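Local coordinates for protein pectinesterase A (Erwinia chrysanthemi, PDB 2NTP) that catalyses hydrolysis of the methyl esters of pectin, releasing methanol and leaving free galacturonosyl units, probably the first step in maceration and soft-rotting of plant tissue, at residues Q216-V221 with Q330-G335; V131-T136 with V147-Y152; T249-S252 with A257-N260; Q264-N269 with A326-S331. All coordinates share one frame; numbering follows the deposited sequence.

Interaction 1 of 4, residues Q216-V221 with Q330-G335; sequences QKYGLV and QSKVLG
Tyr218, in the turn leading into strand 220-223, and Val333, on the short helix 330-334, bring their backbones together, with 6.3 Å between the two CA atoms. The tyrosine ring lies between them. Its CG is anti to the carbonyl carbon (chi1 -58°), which sends the ring out from the turn to the helix surface. There the CA-H of Val333 sits over one face in a CH-pi contact, its CA 4.0 Å from the centroid of the Tyr218 ring and 19° off the normal. The opposite face is covered near its rim by Lys217 CG, so the ring is sandwiched between its own turn and the helix.

Beyond the face, Val333 CG2 packs on Tyr218 CD1 at 3.9 Å, and its other methyl, CG1, reaches Val221 CG2 at 4.3 Å. Along its CD2-CE2 side the ring meets Lys332, whose carbonyl O lies 3.3 Å from Tyr218 CE2 in an oblique approach and whose CB lies 3.6 Å from Tyr218 OH. That hydroxyl is hydrogen-bonded to Glu327 O, and Lys332 NZ forms a salt bridge with Glu327 OE1. Within the turn, the extended Gln216 chain brings NE2 to Tyr218 O at 2.9 Å, nearly straight; the same NE2 also bonds Asp180 O.

A short C-terminal helix thus lies against the outer face of a parallel sheet, on the right-handed parallel beta-helix that characterises pectinesterases.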
loop_
_atom_site.group_PDB
_atom_site.type_symbol
_atom_site.label_atom_id
_atom_site.label_comp_id
_atom_site.label_asym_id
_atom_site.label_seq_id
_atom_site.Cartn_x
_atom_site.Cartn_y
_atom_site.Cartn_z
ATOM N N GLN A 216 -9.113 -9.392 -14.677
ATOM C CA GLN A 216 -8.844 -9.866 -13.328
ATOM C C GLN A 216 -10.069 -9.628 -12.453
ATOM O O GLN A 216 -10.587 -8.511 -12.389
ATOM C CB GLN A 216 -7.619 -9.157 -12.748
ATOM C CG GLN A 216 -7.209 -9.643 -11.370
ATOM C CD GLN A 216 -5.884 -9.061 -10.934
ATOM O OE1 GLN A 216 -4.872 -9.229 -11.613
ATOM N NE2 GLN A 216 -5.881 -8.377 -9.792
ATOM N N LYS A 217 -10.521 -10.686 -11.781
ATOM C CA LYS A 217 -11.778 -10.666 -11.036
ATOM C C LYS A 217 -11.769 -9.709 -9.844
ATOM O O LYS A 217 -12.731 -8.964 -9.636
ATOM C CB LYS A 217 -12.148 -12.087 -10.585
ATOM C CG LYS A 217 -13.567 -12.247 -10.051
ATOM C CD LYS A 217 -14.608 -12.338 -11.162
ATOM C CE LYS A 217 -15.905 -12.984 -10.673
ATOM N NZ LYS A 217 -16.499 -12.309 -9.477
ATOM N N TYR A 218 -10.685 -9.730 -9.068
ATOM C CA TYR A 218 -10.608 -8.907 -7.861
ATOM C C TYR A 218 -9.385 -8.003 -7.834
ATOM O O TYR A 218 -8.283 -8.420 -8.192
ATOM C CB TYR A 218 -10.618 -9.789 -6.610
ATOM C CG TYR A 218 -11.842 -10.671 -6.507
ATOM C CD1 TYR A 218 -13.070 -10.148 -6.096
ATOM C CD2 TYR A 218 -11.773 -12.022 -6.826
ATOM C CE1 TYR A 218 -14.207 -10.955 -6.008
ATOM C CE2 TYR A 218 -12.906 -12.845 -6.738
ATOM C CZ TYR A 218 -14.113 -12.302 -6.331
ATOM O OH TYR A 218 -15.232 -13.104 -6.240
ATOM N N GLY A 219 -9.599 -6.762 -7.405
ATOM C CA GLY A 219 -8.520 -5.802 -7.214
ATOM C C GLY A 219 -8.364 -5.520 -5.735
ATOM O O GLY A 219 -8.002 -6.410 -4.962
ATOM N N LEU A 220 -8.668 -4.285 -5.342
ATOM C CA LEU A 220 -8.554 -3.868 -3.944
ATOM C C LEU A 220 -9.897 -4.045 -3.259
ATOM O O LEU A 220 -10.890 -3.429 -3.660
ATOM C CB LEU A 220 -8.081 -2.414 -3.850
ATOM C CG LEU A 220 -6.890 -2.039 -4.747
ATOM C CD1 LEU A 220 -6.600 -0.554 -4.653
ATOM C CD2 LEU A 220 -5.646 -2.855 -4.405
ATOM N N VAL A 221 -9.922 -4.897 -2.236
ATOM C CA VAL A 221 -11.156 -5.219 -1.521
ATOM C C VAL A 221 -10.954 -4.906 -0.043
ATOM O O VAL A 221 -10.085 -5.492 0.615
ATOM C CB VAL A 221 -11.583 -6.695 -1.740
ATOM C CG1 VAL A 221 -12.909 -6.994 -1.027
ATOM C CG2 VAL A 221 -11.699 -7.011 -3.243
ATOM N N GLN A 330 -13.670 -13.624 1.881
ATOM C CA GLN A 330 -12.252 -13.990 1.852
ATOM C C GLN A 330 -11.996 -15.216 0.963
ATOM O O GLN A 330 -11.040 -15.243 0.186
ATOM C CB GLN A 330 -11.718 -14.230 3.265
ATOM C CG GLN A 330 -10.222 -14.520 3.308
ATOM C CD GLN A 330 -9.725 -14.832 4.694
ATOM O OE1 GLN A 330 -10.006 -14.107 5.647
ATOM N NE2 GLN A 330 -8.968 -15.916 4.816
ATOM N N SER A 331 -12.868 -16.217 1.069
ATOM C CA SER A 331 -12.749 -17.436 0.273
ATOM C C SER A 331 -12.750 -17.154 -1.233
ATOM O O SER A 331 -11.943 -17.716 -1.981
ATOM C CB SER A 331 -13.874 -18.413 0.630
ATOM O OG SER A 331 -13.813 -19.575 -0.175
ATOM N N LYS A 332 -13.650 -16.279 -1.672
ATOM C CA LYS A 332 -13.768 -15.962 -3.096
ATOM C C LYS A 332 -12.624 -15.080 -3.586
ATOM O O LYS A 332 -12.084 -15.302 -4.669
ATOM C CB LYS A 332 -15.114 -15.311 -3.405
ATOM C CG LYS A 332 -16.292 -16.253 -3.234
ATOM C CD LYS A 332 -17.372 -15.979 -4.251
ATOM C CE LYS A 332 -18.420 -17.082 -4.230
ATOM N NZ LYS A 332 -19.061 -17.237 -5.564
ATOM N N VAL A 333 -12.254 -14.089 -2.779
ATOM C CA VAL A 333 -11.215 -13.134 -3.170
ATOM C C VAL A 333 -9.835 -13.794 -3.225
ATOM O O VAL A 333 -9.056 -13.541 -4.150
ATOM C CB VAL A 333 -11.207 -11.887 -2.245
ATOM C CG1 VAL A 333 -10.080 -10.932 -2.623
ATOM C CG2 VAL A 333 -12.547 -11.169 -2.325
ATOM N N LEU A 334 -9.541 -14.652 -2.249
ATOM C CA LEU A 334 -8.208 -15.268 -2.156
ATOM C C LEU A 334 -8.112 -16.660 -2.788
ATOM O O LEU A 334 -7.021 -17.221 -2.905
ATOM C CB LEU A 334 -7.718 -15.289 -0.704
ATOM C CG LEU A 334 -7.564 -13.932 -0.005
ATOM C CD1 LEU A 334 -7.059 -14.148 1.404
ATOM C CD2 LEU A 334 -6.628 -12.982 -0.769
ATOM N N GLY A 335 -9.255 -17.213 -3.185
ATOM C CA GLY A 335 -9.291 -18.517 -3.843
ATOM C C GLY A 335 -8.779 -19.640 -2.964
ATOM O O GLY A 335 -9.209 -19.789 -1.813
#

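Interaction 2 of 4, residues V131-T136 with V147-Y152; sequences VALYVT and VSLVGY
The backbone polar groups of Ala132 are gripped by hydrogen bonds to Ile91 and Thr155, from the chain on the two flanking turns, and its methyl faces the carbonyl of Val150, with 3.4 Å between Ala132 CB and Val150 O. This is a carbon-to-oxygen van der Waals contact. The two backbones come nearest just beyond it, where Ala132 CA and Gly151 CA are 6.2 Å apart. The side chain of Ala132 is about 9 Å from that of the proton donor Asp154.

Next to this pair, Leu133 and Leu149 meet between their strands. Leu133 has CG anti to its backbone nitrogen (chi1 175°), and this sends CD2 into the interior. Leu149 adopts the other common setting, with CG anti to the carbonyl carbon (chi1 -54°), and brings both its methyls to that one branch: Leu133 CD2 touches Leu149 CD1 at 3.8 Å and Leu149 CD2 at 3.9 Å. The two side chains meet at a slant, methyl against methyl. Leu156 packs on both leucines, while Ile91 and Ile93 line the flank of Leu133 and Ile105 that of Leu149, extending the aliphatic stacking typical of a parallel beta-helix core.

Strands 133-135 and 147-150 belong to different parallel sheets, and each has neighbours on both sides within its own sheet, so the two meet through side chains. The contact between them is therefore almost wholly apolar, resting on close fit of methyl groups.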
loop_
_atom_site.group_PDB
_atom_site.type_symbol
_atom_site.label_atom_id
_atom_site.label_comp_id
_atom_site.label_asym_id
_atom_site.label_seq_id
_atom_site.Cartn_x
_atom_site.Cartn_y
_atom_site.Cartn_z
ATOM N N VAL A 131 7.275 4.836 -1.441
ATOM C CA VAL A 131 6.610 3.586 -1.082
ATOM C C VAL A 131 7.172 2.980 0.208
ATOM O O VAL A 131 8.384 2.899 0.379
ATOM C CB VAL A 131 6.725 2.572 -2.244
ATOM C CG1 VAL A 131 6.043 1.252 -1.887
ATOM C CG2 VAL A 131 6.130 3.145 -3.529
ATOM N N ALA A 132 6.284 2.552 1.107
ATOM C CA ALA A 132 6.699 1.822 2.307
ATOM C C ALA A 132 6.854 0.334 2.000
ATOM O O ALA A 132 7.880 -0.272 2.312
ATOM C CB ALA A 132 5.697 2.038 3.457
ATOM N N LEU A 133 5.834 -0.235 1.360
ATOM C CA LEU A 133 5.793 -1.657 1.038
ATOM C C LEU A 133 5.346 -1.876 -0.398
ATOM O O LEU A 133 4.333 -1.317 -0.835
ATOM C CB LEU A 133 4.838 -2.372 1.999
ATOM C CG LEU A 133 4.536 -3.855 1.784
ATOM C CD1 LEU A 133 5.798 -4.703 1.960
ATOM C CD2 LEU A 133 3.440 -4.278 2.771
ATOM N N TYR A 134 6.098 -2.703 -1.117
ATOM C CA TYR A 134 5.821 -3.017 -2.511
ATOM C C TYR A 134 5.757 -4.529 -2.630
ATOM O O TYR A 134 6.727 -5.215 -2.326
ATOM C CB TYR A 134 6.932 -2.442 -3.398
ATOM C CG TYR A 134 6.881 -2.748 -4.889
ATOM C CD1 TYR A 134 5.677 -3.001 -5.550
ATOM C CD2 TYR A 134 8.055 -2.734 -5.650
ATOM C CE1 TYR A 134 5.651 -3.257 -6.925
ATOM C CE2 TYR A 134 8.034 -2.981 -7.010
ATOM C CZ TYR A 134 6.838 -3.244 -7.640
ATOM O OH TYR A 134 6.837 -3.492 -8.999
ATOM N N VAL A 135 4.595 -5.040 -3.023
ATOM C CA VAL A 135 4.455 -6.455 -3.355
ATOM C C VAL A 135 4.483 -6.525 -4.874
ATOM O O VAL A 135 3.625 -5.938 -5.537
ATOM C CB VAL A 135 3.140 -7.058 -2.790
ATOM C CG1 VAL A 135 3.064 -8.560 -3.095
ATOM C CG2 VAL A 135 3.038 -6.826 -1.290
ATOM N N THR A 136 5.479 -7.218 -5.428
ATOM C CA THR A 136 5.721 -7.195 -6.877
ATOM C C THR A 136 4.942 -8.281 -7.618
ATOM O O THR A 136 4.219 -9.059 -7.006
ATOM C CB THR A 136 7.225 -7.349 -7.219
ATOM O OG1 THR A 136 7.633 -8.712 -7.024
ATOM C CG2 THR A 136 8.073 -6.430 -6.357
ATOM N N VAL A 147 0.141 -5.225 11.213
ATOM C CA VAL A 147 1.237 -4.469 10.613
ATOM C C VAL A 147 0.780 -3.029 10.397
ATOM O O VAL A 147 -0.388 -2.783 10.096
ATOM C CB VAL A 147 1.695 -5.108 9.271
ATOM C CG1 VAL A 147 2.619 -4.181 8.490
ATOM C CG2 VAL A 147 2.396 -6.447 9.527
ATOM N N SER A 148 1.701 -2.092 10.584
ATOM C CA SER A 148 1.448 -0.683 10.311
ATOM C C SER A 148 2.314 -0.238 9.153
ATOM O O SER A 148 3.519 -0.459 9.177
ATOM C CB SER A 148 1.761 0.159 11.549
ATOM O OG SER A 148 1.662 1.550 11.264
ATOM N N LEU A 149 1.694 0.376 8.144
ATOM C CA LEU A 149 2.410 0.887 6.976
ATOM C C LEU A 149 2.308 2.403 6.946
ATOM O O LEU A 149 1.202 2.957 6.955
ATOM C CB LEU A 149 1.830 0.304 5.685
ATOM C CG LEU A 149 1.727 -1.218 5.573
ATOM C CD1 LEU A 149 1.150 -1.600 4.209
ATOM C CD2 LEU A 149 3.080 -1.881 5.801
ATOM N N VAL A 150 3.459 3.066 6.918
ATOM C CA VAL A 150 3.514 4.523 7.051
ATOM C C VAL A 150 4.103 5.203 5.823
ATOM O O VAL A 150 5.190 4.852 5.366
ATOM C CB VAL A 150 4.331 4.938 8.300
ATOM C CG1 VAL A 150 4.485 6.445 8.361
ATOM C CG2 VAL A 150 3.667 4.400 9.583
ATOM N N GLY A 151 3.377 6.186 5.303
ATOM C CA GLY A 151 3.900 7.034 4.236
ATOM C C GLY A 151 2.949 8.175 3.960
ATOM O O GLY A 151 2.029 8.443 4.750
ATOM N N TYR A 152 3.187 8.860 2.848
ATOM C CA TYR A 152 2.289 9.901 2.375
ATOM C C TYR A 152 1.792 9.487 0.987
ATOM O O TYR A 152 0.769 8.811 0.870
ATOM C CB TYR A 152 2.986 11.272 2.372
ATOM C CG TYR A 152 3.329 11.805 3.755
ATOM C CD1 TYR A 152 2.413 12.582 4.471
ATOM C CD2 TYR A 152 4.565 11.537 4.345
ATOM C CE1 TYR A 152 2.722 13.073 5.745
ATOM C CE2 TYR A 152 4.882 12.028 5.619
ATOM C CZ TYR A 152 3.961 12.799 6.306
ATOM O OH TYR A 152 4.272 13.293 7.565
#

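Interaction 3 of 4, residues T249-S252 with A257-N260; sequences TTFS and ADPN
Thr249 and Asp258 are set toward a shared water by their first torsions: Thr249 OG1 stands anti to the carbonyl carbon (chi1 -59°), and Asp258 CG is anti to the backbone N (chi1 -175°). The water donates to both residues, lying 2.9 Å from Thr249 OG1 and 2.7 Å from Asp258 OD2. Thr249 OG1 is also hydrogen-bonded to Pro247 O, just ahead of the strand. Across the contact, Thr249 OG1 packs on Asp258 CB at 3.6 Å. Substrate-binding Thr248 precedes Thr249, whose side chain lies about 5 Å from a bound galacturonic acid unit.

The other carboxylate oxygen has a different task. Asp258 OD1 accepts from Asn260 N at 3.0 Å, the donor arriving from above the carboxylate plane, and this closes an Asx turn around Pro259. The same OD1 lies near the plane of the Phe251 ring at its edge, 3.6 Å from Phe251 CZ, with ring and carboxylate planes 72° apart. Phe251 CZ also touches Pro259 CD, at 4.0 Å, while Thr249 CG2 covers one face of the ring toward its rim.

Strand 248-251 pairs antiparallel with strand 256-257 in a small surface hairpin, where Thr249 is backbone-bonded to Tyr256. Ala257 is backbone-bonded to Lys285 of strand 282-285, and the Asx turn begins the loop that runs on to strand 264-268.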
loop_
_atom_site.group_PDB
_atom_site.type_symbol
_atom_site.label_atom_id
_atom_site.label_comp_id
_atom_site.label_asym_id
_atom_site.label_seq_id
_atom_site.Cartn_x
_atom_site.Cartn_y
_atom_site.Cartn_z
ATOM N N THR A 249 2.539 2.275 -19.671
ATOM C CA THR A 249 2.899 0.900 -19.989
ATOM C C THR A 249 3.465 0.855 -21.406
ATOM O O THR A 249 2.972 1.550 -22.287
ATOM C CB THR A 249 1.659 -0.020 -19.875
ATOM O OG1 THR A 249 1.130 0.055 -18.537
ATOM C CG2 THR A 249 2.000 -1.474 -20.190
ATOM N N THR A 250 4.515 0.058 -21.604
ATOM C CA THR A 250 5.096 -0.124 -22.941
ATOM C C THR A 250 4.311 -1.163 -23.740
ATOM O O THR A 250 4.204 -2.334 -23.336
ATOM C CB THR A 250 6.601 -0.491 -22.881
ATOM O OG1 THR A 250 7.340 0.611 -22.330
ATOM C CG2 THR A 250 7.147 -0.798 -24.282
ATOM N N PHE A 251 3.752 -0.706 -24.858
ATOM C CA PHE A 251 3.046 -1.544 -25.818
ATOM C C PHE A 251 3.826 -1.552 -27.121
ATOM O O PHE A 251 4.800 -0.803 -27.270
ATOM C CB PHE A 251 1.635 -1.007 -26.062
ATOM C CG PHE A 251 0.779 -0.998 -24.835
ATOM C CD1 PHE A 251 0.224 -2.178 -24.353
ATOM C CD2 PHE A 251 0.531 0.190 -24.159
ATOM C CE1 PHE A 251 -0.566 -2.175 -23.206
ATOM C CE2 PHE A 251 -0.262 0.207 -23.017
ATOM C CZ PHE A 251 -0.811 -0.978 -22.540
ATOM N N SER A 252 3.390 -2.393 -28.057
ATOM C CA SER A 252 3.992 -2.459 -29.383
ATOM C C SER A 252 3.924 -1.116 -30.120
ATOM O O SER A 252 4.831 -0.797 -30.891
ATOM C CB SER A 252 3.335 -3.567 -30.206
ATOM O OG SER A 252 1.940 -3.357 -30.320
ATOM N N ALA A 257 -0.761 5.354 -21.165
ATOM C CA ALA A 257 -1.674 4.845 -20.140
ATOM C C ALA A 257 -2.423 3.592 -20.608
ATOM O O ALA A 257 -3.070 3.595 -21.658
ATOM C CB ALA A 257 -2.657 5.935 -19.712
ATOM N N ASP A 258 -2.321 2.524 -19.821
ATOM C CA ASP A 258 -2.897 1.226 -20.178
ATOM C C ASP A 258 -4.427 1.312 -20.247
ATOM O O ASP A 258 -5.070 1.518 -19.228
ATOM C CB ASP A 258 -2.454 0.172 -19.153
ATOM C CG ASP A 258 -2.906 -1.246 -19.511
ATOM O OD1 ASP A 258 -3.670 -1.431 -20.481
ATOM O OD2 ASP A 258 -2.480 -2.186 -18.805
ATOM N N PRO A 259 -5.018 1.146 -21.451
ATOM C CA PRO A 259 -6.482 1.283 -21.547
ATOM C C PRO A 259 -7.250 0.212 -20.766
ATOM O O PRO A 259 -8.384 0.452 -20.336
ATOM C CB PRO A 259 -6.764 1.132 -23.052
ATOM C CG PRO A 259 -5.442 1.272 -23.726
ATOM C CD PRO A 259 -4.403 0.829 -22.753
ATOM N N ASN A 260 -6.632 -0.950 -20.582
ATOM C CA ASN A 260 -7.300 -2.101 -19.982
ATOM C C ASN A 260 -7.102 -2.239 -18.476
ATOM O O ASN A 260 -7.592 -3.195 -17.864
ATOM C CB ASN A 260 -6.875 -3.391 -20.686
ATOM C CG ASN A 260 -7.284 -3.414 -22.143
ATOM O OD1 ASN A 260 -8.445 -3.173 -22.481
ATOM N ND2 ASN A 260 -6.327 -3.700 -23.016
HETATM O O HOH W 1 -0.624 -1.614 -16.921
#

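Interaction 4 of 4, residues Q264-N269 with A326-S331; sequences QTVFLN and AEYTQS
Tyr328 lays one face of its ring on Val266, the two side chains crossing at about a right angle. Val266 CG1 sits over the centre of that face in a CH-pi contact, 4.2 Å from the Tyr328 ring centroid and only 6° off the normal. The second methyl, Val266 CG2, spreads toward the hydroxyl end, 3.7 Å from Tyr328 CE2. At the root of the ring Leu268 also crosses nearly perpendicular, putting its CD1 3.8 Å from Tyr328 CB.

Gln264 comes from the opposite direction, its chain extended beyond CG, so that its amide reaches the ring edge with the two planes 65° apart. Gln264 NE2 is 3.5 Å from Tyr328 OH, and a water joins them, 3.0 Å from Gln264 NE2 but only weakly bonded to the hydroxyl. The amide is fixed chiefly by Gly219 N, which bonds to Gln264 OE1, and more weakly by Lys217 O, on Gln264 NE2.

Three alternate side chains of strand 264-268 thus receive one tyrosine from the C-terminal segment. Its ring is held by aliphatic groups over the face and at the root, and the hydroxyl lies at the polar end beside the amide and water, so that the contact grades from apolar to hydrated along the ring.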
loop_
_atom_site.group_PDB
_atom_site.type_symbol
_atom_site.label_atom_id
_atom_site.label_comp_id
_atom_site.label_asym_id
_atom_site.label_seq_id
_atom_site.Cartn_x
_atom_site.Cartn_y
_atom_site.Cartn_z
ATOM N N GLN A 264 -10.384 -1.892 -9.803
ATOM C CA GLN A 264 -11.465 -2.220 -8.884
ATOM C C GLN A 264 -11.092 -1.844 -7.458
ATOM O O GLN A 264 -10.030 -2.227 -6.972
ATOM C CB GLN A 264 -11.811 -3.715 -8.948
ATOM C CG GLN A 264 -12.909 -4.135 -7.963
ATOM C CD GLN A 264 -13.014 -5.640 -7.814
ATOM O OE1 GLN A 264 -12.316 -6.249 -7.000
ATOM N NE2 GLN A 264 -13.897 -6.250 -8.604
ATOM N N THR A 265 -11.970 -1.084 -6.807
ATOM C CA THR A 265 -11.922 -0.903 -5.360
ATOM C C THR A 265 -13.328 -1.125 -4.836
ATOM O O THR A 265 -14.274 -0.460 -5.279
ATOM C CB THR A 265 -11.452 0.507 -4.944
ATOM O OG1 THR A 265 -10.126 0.733 -5.427
ATOM C CG2 THR A 265 -11.448 0.639 -3.428
ATOM N N VAL A 266 -13.458 -2.073 -3.909
ATOM C CA VAL A 266 -14.744 -2.358 -3.276
ATOM C C VAL A 266 -14.610 -2.239 -1.761
ATOM O O VAL A 266 -13.708 -2.840 -1.163
ATOM C CB VAL A 266 -15.280 -3.757 -3.662
ATOM C CG1 VAL A 266 -16.640 -3.998 -3.018
ATOM C CG2 VAL A 266 -15.386 -3.891 -5.181
ATOM N N PHE A 267 -15.494 -1.440 -1.163
ATOM C CA PHE A 267 -15.587 -1.298 0.290
ATOM C C PHE A 267 -16.817 -2.043 0.777
ATOM O O PHE A 267 -17.919 -1.807 0.281
ATOM C CB PHE A 267 -15.712 0.173 0.698
ATOM C CG PHE A 267 -14.460 0.975 0.492
ATOM C CD1 PHE A 267 -14.230 1.633 -0.714
ATOM C CD2 PHE A 267 -13.511 1.089 1.510
ATOM C CE1 PHE A 267 -13.071 2.380 -0.909
ATOM C CE2 PHE A 267 -12.349 1.834 1.322
ATOM C CZ PHE A 267 -12.131 2.481 0.110
ATOM N N LEU A 268 -16.629 -2.928 1.753
ATOM C CA LEU A 268 -17.756 -3.617 2.384
ATOM C C LEU A 268 -17.738 -3.451 3.897
ATOM O O LEU A 268 -16.699 -3.643 4.531
ATOM C CB LEU A 268 -17.782 -5.104 2.023
ATOM C CG LEU A 268 -17.789 -5.476 0.537
ATOM C CD1 LEU A 268 -16.385 -5.888 0.112
ATOM C CD2 LEU A 268 -18.780 -6.596 0.275
ATOM N N ASN A 269 -18.892 -3.092 4.463
ATOM C CA ASN A 269 -19.058 -2.972 5.920
ATOM C C ASN A 269 -17.951 -2.139 6.576
ATOM O O ASN A 269 -17.378 -2.525 7.605
ATOM C CB ASN A 269 -19.142 -4.369 6.556
ATOM C CG ASN A 269 -20.294 -5.198 5.999
ATOM O OD1 ASN A 269 -20.082 -6.238 5.364
ATOM N ND2 ASN A 269 -21.519 -4.737 6.229
ATOM N N ALA A 326 -21.889 -11.046 -1.569
ATOM C CA ALA A 326 -21.483 -12.417 -1.252
ATOM C C ALA A 326 -20.320 -12.910 -2.116
ATOM O O ALA A 326 -19.709 -13.936 -1.813
ATOM C CB ALA A 326 -22.677 -13.365 -1.378
ATOM N N GLU A 327 -20.021 -12.175 -3.185
ATOM C CA GLU A 327 -18.910 -12.517 -4.076
ATOM C C GLU A 327 -17.569 -12.003 -3.554
ATOM O O GLU A 327 -16.522 -12.292 -4.139
ATOM C CB GLU A 327 -19.156 -11.984 -5.489
ATOM C CG GLU A 327 -20.430 -12.499 -6.162
ATOM C CD GLU A 327 -20.448 -14.008 -6.362
ATOM O OE1 GLU A 327 -19.378 -14.610 -6.593
ATOM O OE2 GLU A 327 -21.549 -14.596 -6.297
ATOM N N TYR A 328 -17.606 -11.248 -2.458
ATOM C CA TYR A 328 -16.402 -10.611 -1.913
ATOM C C TYR A 328 -15.994 -11.148 -0.541
ATOM O O TYR A 328 -15.411 -10.431 0.278
ATOM C CB TYR A 328 -16.568 -9.088 -1.894
ATOM C CG TYR A 328 -16.698 -8.484 -3.274
ATOM C CD1 TYR A 328 -17.950 -8.295 -3.860
ATOM C CD2 TYR A 328 -15.570 -8.105 -3.998
ATOM C CE1 TYR A 328 -18.075 -7.746 -5.137
ATOM C CE2 TYR A 328 -15.682 -7.549 -5.269
ATOM C CZ TYR A 328 -16.935 -7.371 -5.831
ATOM O OH TYR A 328 -17.047 -6.822 -7.089
ATOM N N THR A 329 -16.304 -12.419 -0.295
ATOM C CA THR A 329 -15.841 -13.113 0.904
ATOM C C THR A 329 -14.353 -13.400 0.759
ATOM O O THR A 329 -13.835 -13.429 -0.358
ATOM C CB THR A 329 -16.574 -14.453 1.100
ATOM O OG1 THR A 329 -16.319 -15.298 -0.025
ATOM C CG2 THR A 329 -18.087 -14.238 1.241
ATOM N N GLN A 330 -13.670 -13.624 1.881
ATOM C CA GLN A 330 -12.252 -13.990 1.852
ATOM C C GLN A 330 -11.996 -15.216 0.963
ATOM O O GLN A 330 -11.040 -15.243 0.186
ATOM C CB GLN A 330 -11.718 -14.230 3.265
ATOM C CG GLN A 330 -10.222 -14.520 3.308
ATOM C CD GLN A 330 -9.725 -14.832 4.694
ATOM O OE1 GLN A 330 -10.006 -14.107 5.647
ATOM N NE2 GLN A 330 -8.968 -15.916 4.816
ATOM N N SER A 331 -12.868 -16.217 1.069
ATOM C CA SER A 331 -12.749 -17.436 0.273
ATOM C C SER A 331 -12.750 -17.154 -1.233
ATOM O O SER A 331 -11.943 -17.716 -1.981
ATOM C CB SER A 331 -13.874 -18.413 0.630
ATOM O OG SER A 331 -13.813 -19.575 -0.175
HETATM O O HOH W 2 -16.369 -5.208 -9.904
#

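Following the chain, interaction 2 comes first and closes a short loop of ten residues, joining strands of two different sheets in the core of the beta-helix. It is complete before the others begin. Interaction 1 opens at 216-221 and closes only near the C terminus, so the chain between its segments contains interaction 3 and the first segment of interaction 4. Interaction 3 closes a tight surface hairpin beside the bound oligosaccharide, and interaction 4 then starts on strand 264-268. Interactions 1 and 4 end on overlapping residues, Gln330 and Ser331, and start on adjacent strands of one sheet. Together they fasten the C-terminal segment and its helix across that sheet, their centres 7 Å apart.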